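Local coordinates for protein nourseothricin acetyltransferase (Streptomyces noursei, PDB 5C82) that probably transfers an acetyl group from acetyl-CoA to the antibiotic nourseothricin, so conferring resistance, as a member of the GNAT acyltransferase family, at residues V97-S100 with R105-V108; A125-A130 with M160-C165; P17-A22 with V83-D88; T34-T39 with P152-Y157. The protein carries 1 engineered substitution. All coordinates share one frame; numbering follows the deposited sequence.

Contact 1 of 4, residues V97-S100 with R105-V108; sequences VSYS and RLTV
Ser98 with Thr107, and Ser100 with Arg105, form two antiparallel hydrogen-bonded pairs. In the first pair Thr107 N reaches Ser98 O at 2.7 Å. The return bond, Ser98 N to Thr107 O, is 3.0 Å. In the second pair both bonds, Ser100 N to Arg105 O and Arg105 N to Ser100 O, measure 2.9 Å. CA-H...O contacts add to this, such as Val97 CA to Thr107 O at 3.3 Å.

Leu106 carries the apolar contact. It meets Tyr99, its non-hydrogen-bonded partner, and reaches diagonally to Val97. Leu106 CD1 lies against Val97 CB at 3.6 Å, and Leu106 CD2 meets Tyr99 CB at 3.8 Å. Its CG stands anti to the backbone N (chi1 -164°), and from there the two methyls reach back to the neighbouring strand. Leu106 CD2 also comes within 3.4 Å of Ser98 O. The Tyr99 ring passes obliquely by Arg105 O, with CD1 at 3.5 Å from that oxygen. Helix 122-137 packs on this face through Ala130, Phe133 and Ala134.

The polar side chains Ser98, Ser100, Arg105 and Thr107 lie on the other face. The arginine chain leads away from strand 97-100. Its NH2 forms a salt bridge with Asp168 of the second subunit, its NE bonds His141, and the guanidinium makes a cation-pi contact with Trp143. Ser100 OG hydrogen-bonds Asn103 in the turn. The whole is a beta hairpin in the central mixed sheet of the GNAT fold, with one face under a helix and Arg105 reaching the dimer partner.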
loop_
_atom_site.group_PDB
_atom_site.type_symbol
_atom_site.label_atom_id
_atom_site.label_comp_id
_atom_site.label_asym_id
_atom_site.label_seq_id
_atom_site.Cartn_x
_atom_site.Cartn_y
_atom_site.Cartn_z
ATOM N N VAL A 97 14.186 7.370 -0.001
ATOM C CA VAL A 97 13.702 6.568 1.113
ATOM C C VAL A 97 12.863 7.409 2.050
ATOM O O VAL A 97 13.069 8.625 2.170
ATOM C CB VAL A 97 14.811 5.755 1.851
ATOM C CG1 VAL A 97 15.591 4.865 0.881
ATOM C CG2 VAL A 97 15.760 6.643 2.671
ATOM N N SER A 98 11.901 6.756 2.702
ATOM C CA SER A 98 11.010 7.363 3.677
ATOM C C SER A 98 10.848 6.351 4.820
ATOM O O SER A 98 10.696 5.160 4.561
ATOM C CB SER A 98 9.666 7.673 3.028
ATOM O OG SER A 98 8.669 7.903 4.004
ATOM N N TYR A 99 10.885 6.820 6.072
ATOM C CA TYR A 99 10.753 5.942 7.230
ATOM C C TYR A 99 9.427 6.150 7.963
ATOM O O TYR A 99 9.027 7.294 8.204
ATOM C CB TYR A 99 11.919 6.143 8.202
ATOM C CG TYR A 99 11.851 5.206 9.390
ATOM C CD1 TYR A 99 12.032 3.834 9.231
ATOM C CD2 TYR A 99 11.585 5.687 10.671
ATOM C CE1 TYR A 99 11.945 2.966 10.312
ATOM C CE2 TYR A 99 11.507 4.828 11.762
ATOM C CZ TYR A 99 11.706 3.468 11.578
ATOM O OH TYR A 99 11.609 2.600 12.633
ATOM N N SER A 100 8.782 5.044 8.360
ATOM C CA SER A 100 7.542 5.062 9.135
ATOM C C SER A 100 7.772 4.240 10.404
ATOM O O SER A 100 8.017 3.024 10.331
ATOM C CB SER A 100 6.385 4.509 8.304
ATOM O OG SER A 100 5.279 4.148 9.117
ATOM N N ARG A 105 9.076 0.621 9.158
ATOM C CA ARG A 105 9.296 0.303 7.766
ATOM C C ARG A 105 10.042 1.417 7.074
ATOM O O ARG A 105 9.618 2.565 7.102
ATOM C CB ARG A 105 7.938 0.022 7.063
ATOM C CG ARG A 105 8.003 -0.004 5.531
ATOM C CD ARG A 105 6.633 -0.189 4.908
ATOM N NE ARG A 105 6.175 -1.581 5.032
ATOM C CZ ARG A 105 5.096 -2.072 4.430
ATOM N NH1 ARG A 105 4.366 -1.304 3.624
ATOM N NH2 ARG A 105 4.777 -3.345 4.570
ATOM N N LEU A 106 11.110 1.053 6.388
ATOM C CA LEU A 106 11.805 1.986 5.532
ATOM C C LEU A 106 11.281 1.679 4.119
ATOM O O LEU A 106 11.478 0.587 3.589
ATOM C CB LEU A 106 13.323 1.793 5.649
ATOM C CG LEU A 106 14.276 2.890 5.133
ATOM C CD1 LEU A 106 14.728 2.640 3.736
ATOM C CD2 LEU A 106 13.821 4.301 5.458
ATOM N N THR A 107 10.549 2.611 3.556
ATOM C CA THR A 107 9.994 2.513 2.210
ATOM C C THR A 107 10.999 3.049 1.208
ATOM O O THR A 107 11.522 4.152 1.365
ATOM C CB THR A 107 8.618 3.237 2.157
ATOM O OG1 THR A 107 7.688 2.451 2.898
ATOM C CG2 THR A 107 8.084 3.447 0.721
ATOM N N VAL A 108 11.271 2.271 0.181
ATOM C CA VAL A 108 12.138 2.710 -0.912
ATOM C C VAL A 108 11.127 3.311 -1.884
ATOM O O VAL A 108 10.430 2.564 -2.580
ATOM C CB VAL A 108 12.968 1.538 -1.528
ATOM C CG1 VAL A 108 13.837 2.034 -2.679
ATOM C CG2 VAL A 108 13.821 0.832 -0.466
#

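Contact 2 of 4, residues A125-A130 with M160-C165; sequences ALMGLA and MGFTLC
Met127, on helix 122-137, meets Met160 and Phe162. The helix here packs on the loop that leads from helix 151-158 into strand 163-168, part of the GNAT fold, and the packing includes a Met-aromatic contact. Both methionines are selenomethionines, with selenium in place of sulfur.

The Met127 side chain can be followed outward. Its CB points toward the 160-165 segment and touches the selenium of Met160 at 3.8 Å. The next atom, CG, is placed anti to the backbone N (chi1 -166°). It is shared between two partners: Met160 SE and Phe162 CE1 are each 3.9 Å from Met127 CG. It meets the phenyl ring at its edge, in the ring plane. The chain then bends twice, at chi2 and chi3. The Met127 selenium stands 5.0 Å from the Phe162 ring centroid, in an oblique position 70° off the ring normal. The terminal CE stays beside the same part of the ring. It also packs on Tyr157 of helix 151-158.

The two methionine side chains cross at about a right angle, whereas Met127 and Phe162 approach from opposite directions. Phe162 is buried, and its ring also rests on Leu142, Leu144, Met185 and Met187 of the sheet. Met160 is partly exposed, and a bound tartrate lies about 4 Å from its side chain. Within the contact the ring is approached along its CE1-CZ side, with Phe162 CZ 3.9 Å from Met127 SE.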
loop_
_atom_site.group_PDB
_atom_site.type_symbol
_atom_site.label_atom_id
_atom_site.label_comp_id
_atom_site.label_asym_id
_atom_site.label_seq_id
_atom_site.Cartn_x
_atom_site.Cartn_y
_atom_site.Cartn_z
ATOM N N ALA A 125 24.720 -0.692 -4.325
ATOM C CA ALA A 125 25.349 0.251 -3.411
ATOM C C ALA A 125 24.299 1.233 -2.869
ATOM O O ALA A 125 24.269 1.466 -1.656
ATOM C CB ALA A 125 26.478 0.999 -4.105
ATOM N N LEU A 126 23.408 1.758 -3.734
ATOM C CA LEU A 126 22.334 2.677 -3.286
ATOM C C LEU A 126 21.376 2.005 -2.285
ATOM O O LEU A 126 20.975 2.635 -1.310
ATOM C CB LEU A 126 21.527 3.275 -4.451
ATOM C CG LEU A 126 22.236 4.269 -5.364
ATOM C CD1 LEU A 126 21.448 4.457 -6.649
ATOM C CD2 LEU A 126 22.495 5.605 -4.669
HETATM N N MSE A 127 21.036 0.718 -2.535
HETATM C CA MSE A 127 20.174 -0.093 -1.675
HETATM C C MSE A 127 20.879 -0.398 -0.342
HETATM O O MSE A 127 20.218 -0.481 0.694
HETATM C CB MSE A 127 19.720 -1.383 -2.385
HETATM C CG MSE A 127 18.570 -2.084 -1.664
HETATM SE SE MSE A 127 16.946 -0.955 -1.663
HETATM C CE MSE A 127 16.227 -1.401 -3.386
ATOM N N GLY A 128 22.209 -0.529 -0.385
ATOM C CA GLY A 128 23.032 -0.714 0.812
ATOM C C GLY A 128 22.985 0.553 1.656
ATOM O O GLY A 128 22.837 0.485 2.877
ATOM N N LEU A 129 23.066 1.728 1.005
ATOM C CA LEU A 129 22.982 3.045 1.662
ATOM C C LEU A 129 21.593 3.228 2.294
ATOM O O LEU A 129 21.497 3.716 3.420
ATOM C CB LEU A 129 23.271 4.171 0.664
ATOM C CG LEU A 129 24.753 4.376 0.248
ATOM C CD1 LEU A 129 24.854 5.501 -0.784
ATOM C CD2 LEU A 129 25.653 4.734 1.455
ATOM N N ALA A 130 20.529 2.746 1.586
ATOM C CA ALA A 130 19.154 2.723 2.070
ATOM C C ALA A 130 19.081 1.826 3.319
ATOM O O ALA A 130 18.450 2.209 4.299
ATOM C CB ALA A 130 18.210 2.200 0.986
HETATM N N MSE A 160 18.953 -9.126 -4.189
HETATM C CA MSE A 160 19.413 -8.162 -3.188
HETATM C C MSE A 160 18.837 -8.534 -1.796
HETATM O O MSE A 160 19.031 -7.783 -0.830
HETATM C CB MSE A 160 18.953 -6.745 -3.553
HETATM C CG MSE A 160 19.884 -6.025 -4.505
HETATM SE SE MSE A 160 19.167 -4.250 -4.794
HETATM C CE MSE A 160 19.806 -4.023 -6.594
ATOM N N GLY A 161 18.096 -9.643 -1.725
ATOM C CA GLY A 161 17.519 -10.125 -0.470
ATOM C C GLY A 161 16.032 -9.887 -0.251
ATOM O O GLY A 161 15.492 -10.278 0.792
ATOM N N PHE A 162 15.361 -9.218 -1.205
ATOM C CA PHE A 162 13.910 -8.979 -1.142
ATOM C C PHE A 162 13.147 -10.200 -1.641
ATOM O O PHE A 162 13.676 -11.005 -2.426
ATOM C CB PHE A 162 13.504 -7.759 -2.011
ATOM C CG PHE A 162 13.982 -6.437 -1.456
ATOM C CD1 PHE A 162 15.270 -5.971 -1.728
ATOM C CD2 PHE A 162 13.144 -5.648 -0.678
ATOM C CE1 PHE A 162 15.712 -4.742 -1.209
ATOM C CE2 PHE A 162 13.593 -4.422 -0.144
ATOM C CZ PHE A 162 14.863 -3.975 -0.426
ATOM N N THR A 163 11.907 -10.357 -1.149
ATOM C CA THR A 163 10.974 -11.391 -1.612
ATOM C C THR A 163 9.601 -10.731 -1.696
ATOM O O THR A 163 9.336 -9.772 -0.971
ATOM C CB THR A 163 10.909 -12.623 -0.686
ATOM O OG1 THR A 163 10.446 -12.201 0.584
ATOM C CG2 THR A 163 12.232 -13.373 -0.558
ATOM N N LEU A 164 8.735 -11.241 -2.566
ATOM C CA LEU A 164 7.371 -10.751 -2.722
ATOM C C LEU A 164 6.649 -10.789 -1.370
ATOM O O LEU A 164 6.669 -11.820 -0.710
ATOM C CB LEU A 164 6.636 -11.651 -3.736
ATOM C CG LEU A 164 5.246 -11.218 -4.165
ATOM C CD1 LEU A 164 5.317 -9.965 -5.107
ATOM C CD2 LEU A 164 4.559 -12.352 -4.872
ATOM N N CYS A 165 6.038 -9.671 -0.952
ATOM C CA CYS A 165 5.313 -9.614 0.318
ATOM C C CYS A 165 3.856 -9.190 0.118
ATOM O O CYS A 165 3.087 -9.124 1.062
ATOM C CB CYS A 165 6.032 -8.723 1.324
ATOM S SG CYS A 165 5.951 -6.962 0.947
#

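Contact 3 of 4, residues P17-A22 with V83-D88; sequences PGDAEA and VAYGDD
Tyr85 OH donates a hydrogen bond to Asp19 OD1 at 2.7 Å, and this bond is the tight part of the contact. The hydroxyl comes from above the carboxylate plane, 43° out of it. Relative to the tyrosine ring, the carboxylate oxygen lies at the edge, near the ring plane. The two planes are turned 38° against each other. The CB of Tyr85 does not head for Asp19, but the ring extends so that its OH comes near.

Asp19 is buried, and its OD2 has partners of its own. This oxygen forms a salt bridge with Arg13 and accepts a hydrogen bond from Val16 N. These bonds probably steady the carboxylate and help to keep its negative charge in a buried place.

Around this bond the packing is looser. Val83 CG2 is 3.9 Å from Asp19 OD2, an apolar methyl beside a charged oxygen. Ala22 CB stands 4.0 Å from Tyr85 OH, at the margin of the contact. The solvent side is made by Pro17, Gly18, Ala20 and Glu21 on one segment and by Asp87 and Asp88 on the other. All six are exposed and have no part in the contact.

The arrangement joins the 3-10 segment 17-19 and helix 20-25, through Ala22, to strand 79-85 near one edge of the large mixed sheet. Strand 11-14 pairs with strand 79-85 on one side and supplies Arg13. On the other side comes strand 91-100, whose Leu91 packs against Ala22, Val83 and Tyr85.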
loop_
_atom_site.group_PDB
_atom_site.type_symbol
_atom_site.label_atom_id
_atom_site.label_comp_id
_atom_site.label_asym_id
_atom_site.label_seq_id
_atom_site.Cartn_x
_atom_site.Cartn_y
_atom_site.Cartn_z
ATOM N N PRO A 17 19.772 20.368 -2.981
ATOM C CA PRO A 17 18.774 20.928 -3.927
ATOM C C PRO A 17 19.242 20.984 -5.384
ATOM O O PRO A 17 18.458 20.672 -6.269
ATOM C CB PRO A 17 18.482 22.328 -3.368
ATOM C CG PRO A 17 18.807 22.225 -1.926
ATOM C CD PRO A 17 19.946 21.245 -1.804
ATOM N N GLY A 18 20.522 21.287 -5.598
ATOM C CA GLY A 18 21.147 21.376 -6.913
ATOM C C GLY A 18 21.183 20.104 -7.743
ATOM O O GLY A 18 21.563 20.161 -8.917
ATOM N N ASP A 19 20.816 18.944 -7.139
ATOM C CA ASP A 19 20.755 17.633 -7.810
ATOM C C ASP A 19 19.393 17.420 -8.474
ATOM O O ASP A 19 19.266 16.484 -9.261
ATOM C CB ASP A 19 20.981 16.475 -6.810
ATOM C CG ASP A 19 22.364 16.359 -6.205
ATOM O OD1 ASP A 19 23.361 16.508 -6.956
ATOM O OD2 ASP A 19 22.454 16.040 -5.005
ATOM N N ALA A 20 18.377 18.258 -8.141
ATOM C CA ALA A 20 16.999 18.141 -8.628
ATOM C C ALA A 20 16.862 17.940 -10.137
ATOM O O ALA A 20 16.135 17.045 -10.560
ATOM C CB ALA A 20 16.165 19.334 -8.173
ATOM N N GLU A 21 17.583 18.731 -10.939
ATOM C CA GLU A 21 17.542 18.630 -12.400
ATOM C C GLU A 21 18.068 17.293 -12.908
ATOM O O GLU A 21 17.428 16.686 -13.769
ATOM C CB GLU A 21 18.315 19.776 -13.066
ATOM C CG GLU A 21 17.532 21.077 -13.097
ATOM C CD GLU A 21 17.976 22.074 -14.149
ATOM O OE1 GLU A 21 19.194 22.354 -14.236
ATOM O OE2 GLU A 21 17.097 22.596 -14.871
ATOM N N ALA A 22 19.246 16.859 -12.409
ATOM C CA ALA A 22 19.876 15.606 -12.816
ATOM C C ALA A 22 18.996 14.408 -12.428
ATOM O O ALA A 22 18.850 13.484 -13.223
ATOM C CB ALA A 22 21.268 15.487 -12.211
ATOM N N VAL A 83 22.371 9.874 -3.779
ATOM C CA VAL A 83 22.752 9.966 -5.195
ATOM C C VAL A 83 24.075 9.269 -5.407
ATOM O O VAL A 83 24.903 9.247 -4.500
ATOM C CB VAL A 83 22.805 11.442 -5.708
ATOM C CG1 VAL A 83 21.405 12.048 -5.845
ATOM C CG2 VAL A 83 23.721 12.321 -4.836
ATOM N N ALA A 84 24.288 8.758 -6.608
ATOM C CA ALA A 84 25.534 8.121 -7.054
ATOM C C ALA A 84 25.999 8.837 -8.314
ATOM O O ALA A 84 25.232 8.941 -9.274
ATOM C CB ALA A 84 25.309 6.643 -7.360
ATOM N N TYR A 85 27.217 9.384 -8.293
ATOM C CA TYR A 85 27.791 10.093 -9.448
ATOM C C TYR A 85 28.979 9.331 -10.017
ATOM O O TYR A 85 29.813 8.827 -9.273
ATOM C CB TYR A 85 28.201 11.529 -9.077
ATOM C CG TYR A 85 27.051 12.514 -9.110
ATOM C CD1 TYR A 85 26.261 12.732 -7.987
ATOM C CD2 TYR A 85 26.767 13.246 -10.260
ATOM C CE1 TYR A 85 25.188 13.618 -8.019
ATOM C CE2 TYR A 85 25.699 14.146 -10.303
ATOM C CZ TYR A 85 24.912 14.325 -9.180
ATOM O OH TYR A 85 23.862 15.208 -9.215
ATOM N N GLY A 86 29.052 9.270 -11.333
ATOM C CA GLY A 86 30.163 8.638 -12.032
ATOM C C GLY A 86 31.357 9.565 -12.146
ATOM O O GLY A 86 31.276 10.722 -11.723
ATOM N N ASP A 87 32.472 9.062 -12.737
ATOM C CA ASP A 87 33.725 9.805 -12.962
ATOM C C ASP A 87 33.519 11.055 -13.823
ATOM O O ASP A 87 34.143 12.086 -13.582
ATOM C CB ASP A 87 34.795 8.904 -13.610
ATOM C CG ASP A 87 35.613 8.080 -12.631
ATOM O OD1 ASP A 87 36.364 8.682 -11.825
ATOM O OD2 ASP A 87 35.559 6.826 -12.718
ATOM N N ASP A 88 32.614 10.954 -14.793
ATOM C CA ASP A 88 32.233 11.980 -15.758
ATOM C C ASP A 88 31.447 13.185 -15.183
ATOM O O ASP A 88 31.265 14.174 -15.893
ATOM C CB ASP A 88 31.435 11.309 -16.895
ATOM C CG ASP A 88 30.235 10.449 -16.472
ATOM O OD1 ASP A 88 29.791 10.563 -15.298
ATOM O OD2 ASP A 88 29.724 9.687 -17.322
#

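Contact 4 of 4, residues T34-T39 with P152-Y157; sequences TVFRVT and PAIHAY
Phe36 is the residue of strand 34-39 that touches helix 151-158, where it meets Ile154 and His155. Thr34 comes first in the strand. Its CB points toward the helix but stays short of contact, and its OG1 hydrogen-bonds Glu49. Val35 turns away and packs on Val50 and Val52 of strand 44-58.

At Phe36 the side chain heads for the helix, with CG anti to the carbonyl carbon (chi1 -79°). One side of the ring, CD1 and CE1, meets two branches of Ile154. Phe36 CE1 meets Ile154 CG2 at 3.8 Å, and Phe36 CD1 meets Ile154 CD1 at 3.8 Å. The two side chains slide past each other in opposite directions. Here a three-stranded antiparallel sheet, with 34-40 as one of its outer strands, packs on a helix that also rests on the main sheet of the GNAT fold, where Ile154 touches Val146 and Leu183.

Farther round the same ring, Phe36 CZ is 3.8 Å from His155 NE2. That nitrogen lies at the edge of the phenyl ring, near its plane. The rings form an oblique pair, with centroids 5.6 Å apart and planes at 50°. His155 NE2 is also hydrogen-bonded to Glu49, which thus binds both the strand, at Thr34, and the helix.

Past Phe36 the strand leaves the helix. Arg37 is exposed, Val38 packs on Leu183 of strand 182-188, and Thr39 pairs with Thr46.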
loop_
_atom_site.group_PDB
_atom_site.type_symbol
_atom_site.label_atom_id
_atom_site.label_comp_id
_atom_site.label_asym_id
_atom_site.label_seq_id
_atom_site.Cartn_x
_atom_site.Cartn_y
_atom_site.Cartn_z
ATOM N N THR A 34 10.360 -10.108 -21.036
ATOM C CA THR A 34 9.424 -10.856 -20.163
ATOM C C THR A 34 8.701 -9.897 -19.222
ATOM O O THR A 34 9.157 -8.774 -19.045
ATOM C CB THR A 34 10.119 -11.967 -19.315
ATOM O OG1 THR A 34 10.951 -11.367 -18.338
ATOM C CG2 THR A 34 10.935 -12.959 -20.128
ATOM N N VAL A 35 7.572 -10.343 -18.628
ATOM C CA VAL A 35 6.773 -9.601 -17.641
ATOM C C VAL A 35 6.236 -10.630 -16.661
ATOM O O VAL A 35 6.166 -11.817 -16.994
ATOM C CB VAL A 35 5.599 -8.712 -18.219
ATOM C CG1 VAL A 35 6.104 -7.620 -19.171
ATOM C CG2 VAL A 35 4.494 -9.560 -18.876
ATOM N N PHE A 36 5.864 -10.195 -15.463
ATOM C CA PHE A 36 5.230 -11.099 -14.509
ATOM C C PHE A 36 3.751 -10.830 -14.658
ATOM O O PHE A 36 3.298 -9.694 -14.447
ATOM C CB PHE A 36 5.726 -10.888 -13.077
ATOM C CG PHE A 36 7.077 -11.522 -12.804
ATOM C CD1 PHE A 36 8.257 -10.859 -13.135
ATOM C CD2 PHE A 36 7.169 -12.770 -12.177
ATOM C CE1 PHE A 36 9.504 -11.436 -12.862
ATOM C CE2 PHE A 36 8.413 -13.343 -11.899
ATOM C CZ PHE A 36 9.577 -12.667 -12.231
ATOM N N ARG A 37 3.041 -11.830 -15.198
ATOM C CA ARG A 37 1.600 -11.779 -15.410
ATOM C C ARG A 37 0.977 -12.100 -14.074
ATOM O O ARG A 37 1.375 -13.072 -13.411
ATOM C CB ARG A 37 1.153 -12.814 -16.474
ATOM C CG ARG A 37 -0.353 -12.758 -16.792
ATOM C CD ARG A 37 -0.721 -13.713 -17.905
ATOM N NE ARG A 37 -0.275 -13.222 -19.212
ATOM C CZ ARG A 37 -0.149 -13.978 -20.299
ATOM N NH1 ARG A 37 -0.421 -15.279 -20.249
ATOM N NH2 ARG A 37 0.269 -13.445 -21.440
ATOM N N VAL A 38 0.041 -11.241 -13.661
ATOM C CA VAL A 38 -0.674 -11.362 -12.401
ATOM C C VAL A 38 -2.075 -11.907 -12.710
ATOM O O VAL A 38 -2.796 -11.335 -13.528
ATOM C CB VAL A 38 -0.714 -10.018 -11.611
ATOM C CG1 VAL A 38 -1.575 -10.140 -10.367
ATOM C CG2 VAL A 38 0.692 -9.538 -11.249
ATOM N N THR A 39 -2.434 -13.017 -12.072
ATOM C CA THR A 39 -3.740 -13.647 -12.252
ATOM C C THR A 39 -4.500 -13.661 -10.914
ATOM O O THR A 39 -4.010 -14.210 -9.919
ATOM C CB THR A 39 -3.560 -15.061 -12.852
ATOM O OG1 THR A 39 -3.014 -14.948 -14.162
ATOM C CG2 THR A 39 -4.853 -15.870 -12.886
ATOM N N PRO A 152 13.205 -7.191 -15.048
ATOM C CA PRO A 152 14.617 -7.037 -14.620
ATOM C C PRO A 152 14.848 -6.443 -13.222
ATOM O O PRO A 152 15.809 -6.817 -12.572
ATOM C CB PRO A 152 15.221 -6.121 -15.703
ATOM C CG PRO A 152 14.275 -6.282 -16.913
ATOM C CD PRO A 152 12.932 -6.365 -16.251
ATOM N N ALA A 153 14.024 -5.478 -12.781
ATOM C CA ALA A 153 14.166 -4.900 -11.447
ATOM C C ALA A 153 13.701 -5.928 -10.447
ATOM O O ALA A 153 14.345 -6.070 -9.417
ATOM C CB ALA A 153 13.340 -3.632 -11.311
ATOM N N ILE A 154 12.622 -6.680 -10.777
ATOM C CA ILE A 154 12.064 -7.727 -9.913
ATOM C C ILE A 154 13.135 -8.784 -9.629
ATOM O O ILE A 154 13.385 -9.098 -8.469
ATOM C CB ILE A 154 10.728 -8.323 -10.458
ATOM C CG1 ILE A 154 9.599 -7.271 -10.387
ATOM C CG2 ILE A 154 10.334 -9.597 -9.686
ATOM C CD1 ILE A 154 8.434 -7.486 -11.369
ATOM N N HIS A 155 13.800 -9.264 -10.678
ATOM C CA HIS A 155 14.882 -10.240 -10.544
ATOM C C HIS A 155 16.062 -9.631 -9.796
ATOM O O HIS A 155 16.604 -10.303 -8.915
ATOM C CB HIS A 155 15.311 -10.773 -11.914
ATOM C CG HIS A 155 14.442 -11.893 -12.414
ATOM N ND1 HIS A 155 14.457 -13.137 -11.814
ATOM C CD2 HIS A 155 13.613 -11.932 -13.482
ATOM C CE1 HIS A 155 13.625 -13.888 -12.517
ATOM N NE2 HIS A 155 13.101 -13.209 -13.536
ATOM N N ALA A 156 16.393 -8.334 -10.066
ATOM C CA ALA A 156 17.500 -7.640 -9.360
ATOM C C ALA A 156 17.229 -7.502 -7.842
ATOM O O ALA A 156 18.147 -7.689 -7.035
ATOM C CB ALA A 156 17.771 -6.280 -9.990
ATOM N N TYR A 157 15.952 -7.224 -7.460
ATOM C CA TYR A 157 15.517 -7.079 -6.061
ATOM C C TYR A 157 15.595 -8.394 -5.352
ATOM O O TYR A 157 15.986 -8.433 -4.186
ATOM C CB TYR A 157 14.071 -6.538 -5.975
ATOM C CG TYR A 157 13.947 -5.110 -6.456
ATOM C CD1 TYR A 157 14.986 -4.192 -6.267
ATOM C CD2 TYR A 157 12.805 -4.677 -7.120
ATOM C CE1 TYR A 157 14.900 -2.895 -6.758
ATOM C CE2 TYR A 157 12.715 -3.383 -7.633
ATOM C CZ TYR A 157 13.758 -2.492 -7.432
ATOM O OH TYR A 157 13.631 -1.209 -7.876
#

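Contacts 1, 2 and 3 all reach the large mixed sheet. Contact 3 lies toward the edge formed by strand 11-14, and its strand 79-85 neighbours strand 91-100 of contact 1. Helix 122-137 of contact 2 touches both: Met127 SE is 3.8 Å from Val108 CG2, and Leu126 CD2 is 4.0 Å from Ala84 CB. Contact 4 adds the smaller sheet. It meets contact 2 at Tyr157, whose O probably bonds Phe162 N. Contacts 3 and 4 have centres about 28 Å apart. Along the chain contacts 3, 1 and 2 follow in series. Contact 1 lies within the span of contact 4, which crosses contacts 2 and 3. The large sheet and its helices thus join the smaller sheet.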